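Local coordinates for major capsid protein (Faustovirus, PDB 5J7O), which probably builds the capsid of a large double-stranded DNA virus, as a double jelly-roll protein whose assembly here is a trimer, at residues Q131-S135 against T136-S140. Residues are numbered along the deposited sequence; the frame is centred on the assembly and turned at random.
Sequences QVLTS and TSVVS
Val132 and Val139 face each other as the hydrogen-bonded pair of a short antiparallel hairpin, in which strand 131-133 and the 138-140 part of strand 138-142 run at 177°. Two nearly straight backbone bonds close the pair: Val132 N to Val139 O at 2.8 Å and Val139 N to Val132 O at 2.9 Å. A third, Thr134 N to Ser137 O at 2.8 Å, spans the base of the turn formed by Ser135 and Thr136. Val139 O also takes a C-H contact from Gln131 CA at 3.3 Å.

Apolar contact divides between the two faces. On one, Val132 CB lies 4.4 Å from Val139 CB. On the other, in the non-hydrogen-bonded pair, Leu133 has CG anti to its N (chi1 -180°), and its methyl CD1 meets Val138 CB obliquely at 4.0 Å.

At the turn, chi1 of -44° sets Thr134 OG1 beside the backbone N and turns methyl CG2 to within 3.4 Å of Thr136 OG1, a van der Waals contact. One water, hydrogen-bonded at 3.0 Å to both Thr134 OG1 and Ser137 OG, also donates weakly to Val132 O.

Ser140 OG bonds to the backbone N atoms of Ile126 and Gly127, and Gln131 NE2 to Gly127 O, tying the hairpin to the preceding loop; Gln131 also packs on Val257 of the second subunit. Strand 131-133 is one of two edge strands, within this chain, of a mixed sheet, while Val138 and Ser140 continue the backbone pairing to strand 149-158.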
ATOM      1  N   GLN B 131      50.105  18.663   0.252  1.00 52.84           N
ATOM      2  CA  GLN B 131      49.648  17.290   0.415  1.00 51.89           C
ATOM      3  C   GLN B 131      50.218  16.680   1.690  1.00 52.16           C
ATOM      4  O   GLN B 131      51.432  16.709   1.917  1.00 51.75           O
ATOM      5  CB  GLN B 131      50.049  16.456  -0.800  1.00 51.72           C
ATOM      6  CG  GLN B 131      49.483  16.978  -2.109  1.00 51.98           C
ATOM      7  CD  GLN B 131      50.029  16.245  -3.316  1.00 53.43           C
ATOM      8  OE1 GLN B 131      51.102  15.645  -3.258  1.00 55.23           O
ATOM      9  NE2 GLN B 131      49.291  16.289  -4.419  1.00 53.46           N
ATOM     10  N   VAL B 132      49.335  16.132   2.524  1.00 49.91           N
ATOM     11  CA  VAL B 132      49.712  15.470   3.767  1.00 48.74           C
ATOM     12  C   VAL B 132      48.953  14.153   3.852  1.00 47.41           C
ATOM     13  O   VAL B 132      47.741  14.115   3.613  1.00 46.26           O
ATOM     14  CB  VAL B 132      49.407  16.338   5.006  1.00 47.63           C
ATOM     15  CG1 VAL B 132      50.051  15.738   6.247  1.00 47.03           C
ATOM     16  CG2 VAL B 132      49.867  17.775   4.798  1.00 46.34           C
ATOM     17  N   LEU B 133      49.660  13.077   4.195  1.00 48.74           N
ATOM     18  CA  LEU B 133      49.051  11.768   4.396  1.00 46.81           C
ATOM     19  C   LEU B 133      49.309  11.316   5.825  1.00 46.88           C
ATOM     20  O   LEU B 133      50.466  11.157   6.231  1.00 47.50           O
ATOM     21  CB  LEU B 133      49.590  10.738   3.402  1.00 44.94           C
ATOM     22  CG  LEU B 133      48.994   9.333   3.549  1.00 42.13           C
ATOM     23  CD1 LEU B 133      47.480   9.365   3.377  1.00 41.51           C
ATOM     24  CD2 LEU B 133      49.629   8.362   2.566  1.00 40.77           C
ATOM     25  N   THR B 134      48.236  11.117   6.579  1.00 46.58           N
ATOM     26  CA  THR B 134      48.279  10.599   7.936  1.00 47.18           C
ATOM     27  C   THR B 134      47.713   9.184   7.942  1.00 45.49           C
ATOM     28  O   THR B 134      47.139   8.717   6.954  1.00 45.20           O
ATOM     29  CB  THR B 134      47.485  11.514   8.886  1.00 50.41           C
ATOM     30  OG1 THR B 134      47.793  12.883   8.595  1.00 54.97           O
ATOM     31  CG2 THR B 134      47.822  11.242  10.350  1.00 51.60           C
ATOM     32  N   SER B 135      47.898   8.487   9.062  1.00 44.98           N
ATOM     33  CA  SER B 135      47.161   7.252   9.285  1.00 45.58           C
ATOM     34  C   SER B 135      45.673   7.499   9.496  1.00 44.25           C
ATOM     35  O   SER B 135      44.893   6.541   9.466  1.00 43.82           O
ATOM     36  CB  SER B 135      47.740   6.506  10.488  1.00 46.64           C
ATOM     37  OG  SER B 135      47.771   7.337  11.637  1.00 48.33           O
ATOM     38  N   THR B 136      45.261   8.755   9.695  1.00 44.45           N
ATOM     39  CA  THR B 136      43.882   9.083  10.025  1.00 44.90           C
ATOM     40  C   THR B 136      43.216  10.063   9.068  1.00 44.06           C
ATOM     41  O   THR B 136      42.004  10.276   9.188  1.00 44.64           O
ATOM     42  CB  THR B 136      43.797   9.652  11.451  1.00 45.45           C
ATOM     43  OG1 THR B 136      44.735  10.727  11.598  1.00 47.18           O
ATOM     44  CG2 THR B 136      44.104   8.572  12.478  1.00 44.99           C
ATOM     45  N   SER B 137      43.952  10.663   8.134  1.00 44.30           N
ATOM     46  CA  SER B 137      43.342  11.575   7.175  1.00 43.81           C
ATOM     47  C   SER B 137      44.291  11.794   6.007  1.00 42.78           C
ATOM     48  O   SER B 137      45.509  11.645   6.133  1.00 43.29           O
ATOM     49  CB  SER B 137      42.982  12.920   7.818  1.00 43.49           C
ATOM     50  OG  SER B 137      44.145  13.680   8.099  1.00 44.71           O
ATOM     51  N   VAL B 138      43.709  12.150   4.864  1.00 40.89           N
ATOM     52  CA  VAL B 138      44.456  12.532   3.671  1.00 39.46           C
ATOM     53  C   VAL B 138      44.028  13.945   3.292  1.00 37.14           C
ATOM     54  O   VAL B 138      42.833  14.210   3.109  1.00 37.35           O
ATOM     55  CB  VAL B 138      44.237  11.542   2.513  1.00 38.22           C
ATOM     56  CG1 VAL B 138      42.754  11.251   2.306  1.00 35.48           C
ATOM     57  CG2 VAL B 138      44.870  12.069   1.237  1.00 38.93           C
ATOM     58  N   VAL B 139      44.997  14.853   3.195  1.00 36.36           N
ATOM     59  CA  VAL B 139      44.728  16.272   3.000  1.00 37.92           C
ATOM     60  C   VAL B 139      45.485  16.756   1.771  1.00 39.52           C
ATOM     61  O   VAL B 139      46.675  16.464   1.612  1.00 41.16           O
ATOM     62  CB  VAL B 139      45.122  17.103   4.238  1.00 38.33           C
ATOM     63  CG1 VAL B 139      44.969  18.590   3.955  1.00 37.91           C
ATOM     64  CG2 VAL B 139      44.278  16.702   5.437  1.00 39.05           C
ATOM     65  N   SER B 140      44.788  17.488   0.903  1.00 37.96           N
ATOM     66  CA  SER B 140      45.392  18.173  -0.229  1.00 36.01           C
ATOM     67  C   SER B 140      44.704  19.520  -0.387  1.00 34.80           C
ATOM     68  O   SER B 140      43.736  19.830   0.311  1.00 34.56           O
ATOM     69  CB  SER B 140      45.285  17.348  -1.517  1.00 35.60           C
ATOM     70  OG  SER B 140      43.940  16.999  -1.798  1.00 36.22           O
TER
HETATM   71  O   HOH W   1      46.475  14.536   6.503  1.00 41.75           O